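Local coordinates for protein probable Rab-related GTPase (Acanthamoeba polyphaga mimivirus, PDB 5XC5) that binds GTP and magnesium as a Rab-family small GTPase and may take part in protein transport, at residues K18-V22 against I59-A63; K7-I11 against T72-N78; C144-F148 against N159-K163. The protein carries 1 engineered substitution. All coordinates share one frame; numbering follows the deposited sequence. Where two conformers were deposited one is given.

Interaction 1. Residues K18-V22 against I59-A63; sequences KSSIV and IWDTA. With MG (magnesium ion), chain C; GTP (guanosine-5'-triphosphate), chain B.
Ser19 OG meets Asp61 OD2 at 2.5 Å, a short hydrogen bond given by the serine and taken on the syn side of the carboxylate. Ser19 OG also lies 2.1 Å from the magnesium ion, which would polarise it and probably strengthens the bond to Asp61. With CG anti to the backbone N (chi1 177°), Asp61 swings its carboxylate off the strand toward the helix. It acts in the second shell: Asp61 OD1 accepts a hydrogen from water 1 at 2.6 Å, and that water, itself a metal ligand, gives its other hydrogen to Thr62 O. GTP O1G and O1B, water 2 and Thr37 OG1 complete the metal shell.

Close packing continues along Lys18. Bends at chi3 and chi4 (-60° and -67°) curl the chain so that Lys18 NZ reaches GTP O3G at 2.7 Å and GTP O2B at 2.8 Å, with Gly12 O as a further partner, while Lys18 CE rests 3.2 Å from Thr62 O. The backbone amides of Lys18, Ser19 and Ser20 point at the phosphates as well, their bonds going to O2B, O1B and O1A.

A turn further down the helix the contact slackens. Here Val22 CG2 comes no nearer than 4.3 Å to Ile59 CG2, an apolar touch and less certain because Val22 has two conformers; Leu10 closes in beside both. The whole contact is buried, so its loose side faces core rather than solvent. The helix start belongs to the P-loop (Walker A) and Asp61 is the Walker B aspartate; they meet around magnesium and triphosphate, as in small GTPases.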
loop_
_atom_site.group_PDB
_atom_site.type_symbol
_atom_site.label_atom_id
_atom_site.label_comp_id
_atom_site.label_asym_id
_atom_site.label_seq_id
_atom_site.Cartn_x
_atom_site.Cartn_y
_atom_site.Cartn_z
ATOM N N LYS A 18 0.534 6.837 1.965
ATOM C CA LYS A 18 1.015 5.598 2.577
ATOM C C LYS A 18 1.063 5.710 4.101
ATOM O O LYS A 18 0.551 4.841 4.817
ATOM C CB LYS A 18 2.401 5.251 2.031
ATOM C CG LYS A 18 2.430 5.013 0.521
ATOM C CD LYS A 18 3.853 4.723 0.034
ATOM C CE LYS A 18 4.827 5.868 0.319
ATOM N NZ LYS A 18 4.546 7.123 -0.451
ATOM N N SER A 19 1.703 6.762 4.618
ATOM C CA SER A 19 1.849 6.885 6.066
ATOM C C SER A 19 0.505 7.112 6.745
ATOM O O SER A 19 0.259 6.589 7.837
ATOM C CB SER A 19 2.828 8.004 6.419
ATOM O OG SER A 19 4.107 7.751 5.870
ATOM N N SER A 20 -0.374 7.883 6.108
ATOM C CA SER A 20 -1.710 8.100 6.655
ATOM C C SER A 20 -2.491 6.795 6.756
ATOM O O SER A 20 -3.154 6.533 7.769
ATOM C CB SER A 20 -2.450 9.116 5.791
ATOM O OG SER A 20 -1.788 10.363 5.824
ATOM N N ILE A 21 -2.391 5.947 5.728
ATOM C CA ILE A 21 -3.031 4.636 5.757
ATOM C C ILE A 21 -2.482 3.787 6.900
ATOM O O ILE A 21 -3.242 3.193 7.672
ATOM C CB ILE A 21 -2.867 3.943 4.393
ATOM C CG1 ILE A 21 -3.829 4.551 3.369
ATOM C CG2 ILE A 21 -3.090 2.454 4.524
ATOM C CD1 ILE A 21 -3.488 4.186 1.925
ATOM N N VAL A 22 -1.154 3.732 7.041
ATOM C CA VAL A 22 -0.584 2.887 8.087
ATOM C C VAL A 22 -0.983 3.378 9.472
ATOM O O VAL A 22 -1.327 2.575 10.350
ATOM C CB VAL A 22 0.952 2.924 7.969
ATOM C CG1 VAL A 22 1.606 2.492 9.286
ATOM C CG2 VAL A 22 1.422 2.081 6.833
ATOM N N ILE A 59 5.346 -4.399 9.272
ATOM C CA ILE A 59 4.998 -3.401 8.262
ATOM C C ILE A 59 6.107 -2.364 8.168
ATOM O O ILE A 59 6.502 -1.777 9.178
ATOM C CB ILE A 59 3.670 -2.718 8.622
ATOM C CG1 ILE A 59 2.559 -3.761 8.726
ATOM C CG2 ILE A 59 3.340 -1.637 7.606
ATOM C CD1 ILE A 59 1.286 -3.241 9.376
ATOM N N TRP A 60 6.581 -2.113 6.947
ATOM C CA TRP A 60 7.548 -1.062 6.665
ATOM C C TRP A 60 6.880 -0.020 5.773
ATOM O O TRP A 60 6.398 -0.347 4.679
ATOM C CB TRP A 60 8.791 -1.631 5.980
ATOM C CG TRP A 60 9.725 -2.365 6.904
ATOM C CD1 TRP A 60 9.809 -3.713 7.082
ATOM C CD2 TRP A 60 10.712 -1.781 7.758
ATOM N NE1 TRP A 60 10.792 -4.009 8.006
ATOM C CE2 TRP A 60 11.356 -2.840 8.439
ATOM C CE3 TRP A 60 11.101 -0.468 8.031
ATOM C CZ2 TRP A 60 12.380 -2.622 9.362
ATOM C CZ3 TRP A 60 12.116 -0.251 8.955
ATOM C CH2 TRP A 60 12.742 -1.323 9.609
ATOM N N ASP A 61 6.848 1.218 6.249
ATOM C CA ASP A 61 6.300 2.364 5.536
ATOM C C ASP A 61 7.478 3.114 4.918
ATOM O O ASP A 61 8.350 3.596 5.644
ATOM C CB ASP A 61 5.579 3.243 6.562
ATOM C CG ASP A 61 5.016 4.515 5.964
ATOM O OD1 ASP A 61 4.810 4.552 4.731
ATOM O OD2 ASP A 61 4.778 5.476 6.737
ATOM N N THR A 62 7.530 3.183 3.589
ATOM C CA THR A 62 8.730 3.648 2.894
ATOM C C THR A 62 8.524 5.024 2.271
ATOM O O THR A 62 7.406 5.520 2.141
ATOM C CB THR A 62 9.176 2.657 1.807
ATOM O OG1 THR A 62 8.227 2.660 0.733
ATOM C CG2 THR A 62 9.296 1.253 2.349
ATOM N N ALA A 63 9.639 5.628 1.864
ATOM C CA ALA A 63 9.630 6.947 1.242
ATOM C C ALA A 63 9.207 6.877 -0.222
ATOM O O ALA A 63 9.693 6.038 -0.991
ATOM C CB ALA A 63 11.037 7.543 1.294
HETATM MG MG MG C . 5.041 8.679 4.275
HETATM P PG GTP B . 5.716 10.171 1.479
HETATM O O1G GTP B . 6.106 9.671 2.856
HETATM O O2G GTP B . 6.295 11.524 1.186
HETATM O O3G GTP B . 6.027 9.167 0.390
HETATM O O3B GTP B . 4.100 10.454 1.420
HETATM P PB GTP B . 2.912 9.476 1.934
HETATM O O1B GTP B . 3.319 8.747 3.199
HETATM O O2B GTP B . 2.472 8.575 0.813
HETATM O O3A GTP B . 1.652 10.463 2.157
HETATM P PA GTP B . 1.146 11.055 3.585
HETATM O O1A GTP B . 0.461 9.958 4.409
HETATM O O2A GTP B . 2.292 11.822 4.277
HETATM O "O5'" GTP B . -0.024 12.061 3.075
HETATM C "C5'" GTP B . 0.272 13.181 2.267
HETATM C "C4'" GTP B . -0.857 14.204 2.387
HETATM O "O4'" GTP B . -2.021 13.630 1.811
HETATM C "C3'" GTP B . -1.203 14.569 3.818
HETATM O "O3'" GTP B . -1.513 15.953 3.902
HETATM C "C2'" GTP B . -2.451 13.759 4.097
HETATM O "O2'" GTP B . -3.287 14.357 5.060
HETATM C "C1'" GTP B . -3.097 13.691 2.728
HETATM N N9 GTP B . -3.902 12.466 2.628
HETATM C C8 GTP B . -3.541 11.193 2.984
HETATM N N7 GTP B . -4.564 10.354 2.723
HETATM C C5 GTP B . -5.583 11.089 2.206
HETATM C C6 GTP B . -6.858 10.753 1.763
HETATM O O6 GTP B . -7.313 9.596 1.777
HETATM N N1 GTP B . -7.645 11.778 1.292
HETATM C C2 GTP B . -7.208 13.085 1.235
HETATM N N2 GTP B . -8.034 14.010 0.759
HETATM N N3 GTP B . -5.946 13.427 1.663
HETATM C C4 GTP B . -5.170 12.421 2.142
HETATM O O HOH W 1 5.419 6.739 3.428
HETATM O O HOH W 2 4.500 10.487 5.163
#

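Interaction 2. Residues K7-I11 against T72-N78; sequences KIILI and TKMYYTN
From Lys7 opposite Asn78 (CA to CA 7.2 Å) through Ile9 opposite Tyr76 to Ile11 opposite Thr72 (CA to CA 7.9 Å), the strand and the turn-rich 72-78 segment run in opposite senses, joined by side chains rather than by backbone pairing. Lys7 does the polar work. Its chain is extended throughout, starting with CG anti to the backbone N (chi1 175°), and this carries the ammonium group right across to two carbonyls. Lys7 NZ bonds Thr77 O at 2.8 Å, nearly end-on to the carbonyl with a C=O...N angle of 165°. The second bond of Lys7 NZ, to Tyr75 O at 2.9 Å, is quite different: the nitrogen sits above that carbonyl's plane, 47° out of it. Water 3 is a third, weak partner, and links NZ to Met74 O. On the way over, Lys7 CD passes 3.7 Å from Asn78 O.

The segment begins on the last residue of helix 69-72 and continues into the loop before strand 81-87, in the switch II region of Rab proteins. Tyr75 turns its ring toward Trp60, and Trp60 also meets Phe42, a trio that matches the aromatic triad known from Rab effector surfaces.

Tyr76 goes the other way, into the protein. Ile9 CD1 comes in the plane of its ring, at the edge, 3.9 Å from Tyr76 CD1; next along the same edge, Ile11 CG2 lies 4.1 Å from Tyr76 CE1. Both isoleucines cross the tyrosine at about a right angle. Thr72 O sits over the centre of one ring face, and Trp100 and Leu104 of helix 91-107 also touch Tyr76. Thr72 adds its methyl CG2 beside Ile11 CG2.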
loop_
_atom_site.group_PDB
_atom_site.type_symbol
_atom_site.label_atom_id
_atom_site.label_comp_id
_atom_site.label_asym_id
_atom_site.label_seq_id
_atom_site.Cartn_x
_atom_site.Cartn_y
_atom_site.Cartn_z
ATOM N N LYS A 7 6.183 -10.006 6.394
ATOM C CA LYS A 7 6.707 -8.704 5.995
ATOM C C LYS A 7 5.815 -8.069 4.932
ATOM O O LYS A 7 5.635 -8.623 3.845
ATOM C CB LYS A 7 8.146 -8.814 5.495
ATOM C CG LYS A 7 8.695 -7.483 4.962
ATOM C CD LYS A 7 10.190 -7.530 4.684
ATOM C CE LYS A 7 10.660 -6.206 4.085
ATOM N NZ LYS A 7 12.146 -6.159 3.900
ATOM N N ILE A 8 5.254 -6.913 5.264
ATOM C CA ILE A 8 4.414 -6.124 4.371
ATOM C C ILE A 8 5.096 -4.778 4.188
ATOM O O ILE A 8 5.466 -4.134 5.176
ATOM C CB ILE A 8 3.011 -5.892 4.971
ATOM C CG1 ILE A 8 2.417 -7.175 5.561
ATOM C CG2 ILE A 8 2.076 -5.213 3.947
ATOM C CD1 ILE A 8 2.184 -8.263 4.563
ATOM N N ILE A 9 5.249 -4.339 2.939
ATOM C CA ILE A 9 5.769 -2.998 2.674
ATOM C C ILE A 9 4.713 -2.157 1.966
ATOM O O ILE A 9 3.906 -2.668 1.179
ATOM C CB ILE A 9 7.090 -2.992 1.872
ATOM C CG1 ILE A 9 6.884 -3.557 0.464
ATOM C CG2 ILE A 9 8.200 -3.706 2.638
ATOM C CD1 ILE A 9 8.118 -3.448 -0.412
ATOM N N LEU A 10 4.739 -0.853 2.233
ATOM C CA LEU A 10 3.954 0.124 1.486
ATOM C C LEU A 10 4.917 0.932 0.638
ATOM O O LEU A 10 5.874 1.517 1.167
ATOM C CB LEU A 10 3.183 1.075 2.402
ATOM C CG LEU A 10 2.042 0.439 3.179
ATOM C CD1 LEU A 10 2.559 -0.104 4.490
ATOM C CD2 LEU A 10 0.904 1.457 3.385
ATOM N N ILE A 11 4.668 0.954 -0.673
ATOM C CA ILE A 11 5.456 1.736 -1.616
ATOM C C ILE A 11 4.507 2.539 -2.498
ATOM O O ILE A 11 3.322 2.222 -2.619
ATOM C CB ILE A 11 6.403 0.868 -2.469
ATOM C CG1 ILE A 11 5.603 -0.048 -3.395
ATOM C CG2 ILE A 11 7.317 0.024 -1.579
ATOM C CD1 ILE A 11 6.475 -1.011 -4.237
ATOM N N THR A 72 14.393 3.329 -0.045
ATOM C CA THR A 72 13.230 2.461 -0.176
ATOM C C THR A 72 13.592 1.133 -0.821
ATOM O O THR A 72 13.075 0.083 -0.421
ATOM C CB THR A 72 12.159 3.208 -0.973
ATOM O OG1 THR A 72 11.708 4.313 -0.178
ATOM C CG2 THR A 72 10.987 2.300 -1.322
ATOM N N LYS A 73 14.503 1.161 -1.795
ATOM C CA LYS A 73 14.922 -0.045 -2.496
ATOM C C LYS A 73 15.462 -1.099 -1.537
ATOM O O LYS A 73 15.301 -2.297 -1.785
ATOM C CB LYS A 73 15.985 0.343 -3.530
ATOM C CG LYS A 73 16.646 -0.819 -4.251
ATOM C CD LYS A 73 17.567 -0.334 -5.382
ATOM C CE LYS A 73 16.779 0.199 -6.573
ATOM N NZ LYS A 73 17.637 0.853 -7.614
ATOM N N MET A 74 16.080 -0.679 -0.432
ATOM C CA MET A 74 16.691 -1.623 0.501
ATOM C C MET A 74 15.674 -2.378 1.334
ATOM O O MET A 74 16.068 -3.263 2.105
ATOM C CB MET A 74 17.684 -0.881 1.400
ATOM C CG MET A 74 18.852 -0.264 0.637
ATOM S SD MET A 74 19.795 -1.491 -0.299
ATOM C CE MET A 74 20.457 -2.472 1.030
ATOM N N TYR A 75 14.386 -2.074 1.189
ATOM C CA TYR A 75 13.331 -2.721 1.952
ATOM C C TYR A 75 12.504 -3.691 1.122
ATOM O O TYR A 75 11.605 -4.343 1.670
ATOM C CB TYR A 75 12.464 -1.661 2.655
ATOM C CG TYR A 75 13.280 -0.966 3.709
ATOM C CD1 TYR A 75 14.037 0.157 3.401
ATOM C CD2 TYR A 75 13.363 -1.479 5.000
ATOM C CE1 TYR A 75 14.830 0.772 4.356
ATOM C CE2 TYR A 75 14.156 -0.876 5.962
ATOM C CZ TYR A 75 14.883 0.252 5.636
ATOM O OH TYR A 75 15.672 0.857 6.591
ATOM N N TYR A 76 12.803 -3.827 -0.175
ATOM C CA TYR A 76 12.041 -4.730 -1.035
ATOM C C TYR A 76 12.238 -6.186 -0.639
ATOM O O TYR A 76 11.287 -6.976 -0.666
ATOM C CB TYR A 76 12.491 -4.579 -2.487
ATOM C CG TYR A 76 12.116 -3.302 -3.197
ATOM C CD1 TYR A 76 10.913 -2.645 -2.939
ATOM C CD2 TYR A 76 12.955 -2.767 -4.159
ATOM C CE1 TYR A 76 10.581 -1.482 -3.616
ATOM C CE2 TYR A 76 12.628 -1.615 -4.835
ATOM C CZ TYR A 76 11.445 -0.979 -4.564
ATOM O OH TYR A 76 11.124 0.187 -5.239
ATOM N N THR A 77 13.473 -6.570 -0.325
ATOM C CA THR A 77 13.809 -7.985 -0.253
ATOM C C THR A 77 13.034 -8.669 0.867
ATOM O O THR A 77 12.775 -8.080 1.921
ATOM C CB THR A 77 15.322 -8.156 -0.077
ATOM O OG1 THR A 77 15.660 -9.548 -0.132
ATOM C CG2 THR A 77 15.790 -7.573 1.239
ATOM N N ASN A 78 12.630 -9.913 0.613
ATOM C CA ASN A 78 11.921 -10.770 1.560
ATOM C C ASN A 78 10.513 -10.290 1.881
ATOM O O ASN A 78 9.914 -10.758 2.857
ATOM C CB ASN A 78 12.715 -11.022 2.848
ATOM C CG ASN A 78 14.010 -11.750 2.590
ATOM O OD1 ASN A 78 14.056 -12.688 1.793
ATOM N ND2 ASN A 78 15.076 -11.321 3.253
HETATM O O HOH W 3 14.802 -4.764 4.590
#

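Interaction 3. Residues C144-F148 against N159-K163; sequences CDYVF and NLFGK
Val147 packs against three residues of the helix. Val147 CG1 meets Leu160 CB at 3.8 Å, the two side chains crossing at about a right angle. The other methyl, Val147 CG2, reaches past Asn159 and Lys163 as they run the opposite way, lying 3.6 Å from Asn159 ND2 and 3.9 Å from Lys163 CD. Two residues earlier in the strand, Asp145 OD2 forms a salt bridge with Lys163 NZ at 3.1 Å; the lysine approaches on the syn side, 31° out of the carboxylate plane. With Lys163 CD against Val147, bends at chi3 and chi4 (70° and 64°) turn CE and the ammonium group to the acid.

Strand 145-148 is an outermost strand of the Ras-type sheet, and helix 154-169 doubles back over one of its faces; the axes of the two short segments approach to 9.2 Å and run nearly antiparallel. Tyr146 and Phe148 point off the other face, onto helix 132-141.

A second shell fixes the polar groups. Asp145 OD2 is also bonded by Tyr113 OH from the adjoining strand, and Asp145 OD1 takes a hydrogen from water 4 at 2.7 Å; that water in turn accepts one from Lys163 NZ, so the salt bridge is spanned a second time through solvent. The backbone N of Tyr146 adds a weak bond to OD1. At the far end of the strand water 5 joins Phe148 O to Asn159 ND2, 2.9 Å from each. Leu160 also touches Leu83 of strand 81-87, further in on the sheet, and Ala149 in the loop after strand 145-148.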
loop_
_atom_site.group_PDB
_atom_site.type_symbol
_atom_site.label_atom_id
_atom_site.label_comp_id
_atom_site.label_asym_id
_atom_site.label_seq_id
_atom_site.Cartn_x
_atom_site.Cartn_y
_atom_site.Cartn_z
ATOM N N CYS A 144 -1.741 -8.440 -10.181
ATOM C CA CYS A 144 -1.953 -7.774 -8.904
ATOM C C CYS A 144 -3.437 -7.468 -8.759
ATOM O O CYS A 144 -4.204 -7.525 -9.722
ATOM C CB CYS A 144 -1.091 -6.508 -8.763
ATOM S SG CYS A 144 -1.414 -5.214 -9.989
ATOM N N ASP A 145 -3.829 -7.148 -7.535
ATOM C CA ASP A 145 -5.202 -6.835 -7.172
ATOM C C ASP A 145 -5.311 -5.334 -6.920
ATOM O O ASP A 145 -4.309 -4.617 -6.890
ATOM C CB ASP A 145 -5.567 -7.646 -5.920
ATOM C CG ASP A 145 -7.070 -7.773 -5.689
ATOM O OD1 ASP A 145 -7.890 -7.377 -6.544
ATOM O OD2 ASP A 145 -7.429 -8.286 -4.606
ATOM N N TYR A 146 -6.541 -4.860 -6.733
ATOM C CA TYR A 146 -6.794 -3.443 -6.508
ATOM C C TYR A 146 -7.870 -3.264 -5.447
ATOM O O TYR A 146 -8.705 -4.148 -5.220
ATOM C CB TYR A 146 -7.254 -2.728 -7.789
ATOM C CG TYR A 146 -8.555 -3.282 -8.317
ATOM C CD1 TYR A 146 -8.571 -4.443 -9.083
ATOM C CD2 TYR A 146 -9.774 -2.672 -8.020
ATOM C CE1 TYR A 146 -9.761 -4.984 -9.558
ATOM C CE2 TYR A 146 -10.972 -3.202 -8.490
ATOM C CZ TYR A 146 -10.959 -4.358 -9.257
ATOM O OH TYR A 146 -12.143 -4.892 -9.729
ATOM N N VAL A 147 -7.870 -2.072 -4.842
ATOM C CA VAL A 147 -8.847 -1.704 -3.824
ATOM C C VAL A 147 -8.898 -0.187 -3.797
ATOM O O VAL A 147 -7.920 0.484 -4.129
ATOM C CB VAL A 147 -8.445 -2.305 -2.450
ATOM C CG1 VAL A 147 -7.135 -1.713 -1.946
ATOM C CG2 VAL A 147 -9.557 -2.139 -1.419
ATOM N N PHE A 148 -10.032 0.358 -3.361
ATOM C CA PHE A 148 -10.221 1.800 -3.248
ATOM C C PHE A 148 -10.293 2.205 -1.782
ATOM O O PHE A 148 -10.937 1.527 -0.971
ATOM C CB PHE A 148 -11.494 2.223 -3.985
ATOM C CG PHE A 148 -11.377 2.113 -5.484
ATOM C CD1 PHE A 148 -11.597 0.897 -6.128
ATOM C CD2 PHE A 148 -11.020 3.210 -6.241
ATOM C CE1 PHE A 148 -11.474 0.790 -7.510
ATOM C CE2 PHE A 148 -10.912 3.115 -7.625
ATOM C CZ PHE A 148 -11.138 1.899 -8.253
ATOM N N ASN A 159 -10.599 -2.636 5.421
ATOM C CA ASN A 159 -10.885 -3.505 4.289
ATOM C C ASN A 159 -9.615 -3.845 3.517
ATOM O O ASN A 159 -9.378 -5.011 3.179
ATOM C CB ASN A 159 -11.906 -2.832 3.374
ATOM C CG ASN A 159 -12.311 -3.707 2.208
ATOM O OD1 ASN A 159 -12.904 -4.772 2.396
ATOM N ND2 ASN A 159 -11.989 -3.272 0.996
ATOM N N LEU A 160 -8.787 -2.841 3.218
ATOM C CA LEU A 160 -7.608 -3.118 2.400
ATOM C C LEU A 160 -6.601 -3.979 3.154
ATOM O O LEU A 160 -6.000 -4.891 2.572
ATOM C CB LEU A 160 -6.995 -1.834 1.821
ATOM C CG LEU A 160 -6.183 -0.910 2.736
ATOM C CD1 LEU A 160 -4.703 -1.317 2.800
ATOM C CD2 LEU A 160 -6.285 0.549 2.324
ATOM N N PHE A 161 -6.421 -3.735 4.459
ATOM C CA PHE A 161 -5.568 -4.643 5.217
ATOM C C PHE A 161 -6.196 -6.018 5.362
ATOM O O PHE A 161 -5.473 -7.021 5.396
ATOM C CB PHE A 161 -5.169 -4.066 6.573
ATOM C CG PHE A 161 -3.971 -3.197 6.495
ATOM C CD1 PHE A 161 -2.703 -3.743 6.556
ATOM C CD2 PHE A 161 -4.105 -1.831 6.320
ATOM C CE1 PHE A 161 -1.589 -2.944 6.468
ATOM C CE2 PHE A 161 -2.993 -1.021 6.231
ATOM C CZ PHE A 161 -1.727 -1.581 6.295
ATOM N N GLY A 162 -7.527 -6.097 5.415
ATOM C CA GLY A 162 -8.165 -7.401 5.479
ATOM C C GLY A 162 -7.871 -8.255 4.261
ATOM O O GLY A 162 -7.647 -9.462 4.377
ATOM N N LYS A 163 -7.886 -7.646 3.073
ATOM C CA LYS A 163 -7.521 -8.374 1.861
ATOM C C LYS A 163 -6.094 -8.896 1.960
ATOM O O LYS A 163 -5.817 -10.050 1.618
ATOM C CB LYS A 163 -7.641 -7.452 0.647
ATOM C CG LYS A 163 -9.058 -7.006 0.336
ATOM C CD LYS A 163 -9.091 -5.929 -0.763
ATOM C CE LYS A 163 -8.717 -6.456 -2.158
ATOM N NZ LYS A 163 -9.698 -7.466 -2.660
HETATM O O HOH W 4 -10.438 -7.448 -5.815
HETATM O O HOH W 5 -11.103 -0.493 1.034
#

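All three contacts are built on one sheet, with GTP and magnesium held at interaction 1. Interaction 2 lies about 11 Å from it, centre to centre, and touches it directly: Thr62 OG1 bonds Leu10 O at 2.7 Å and Ala63 O receives Thr72 OG1 at 2.8 Å, tying strand and switch II segment to the residues beside the γ-phosphate. Interaction 3 is across the chain's centre from both, about 15 Å from interaction 1 and 18 Å from interaction 2, centre to centre. Its helix still reaches interaction 1 through Phe161, whose CE2 packs 3.9 Å from Ile21 CG2, while Leu160's side chain stays about 9 Å from GTP. Interactions 2 and 3 do not touch.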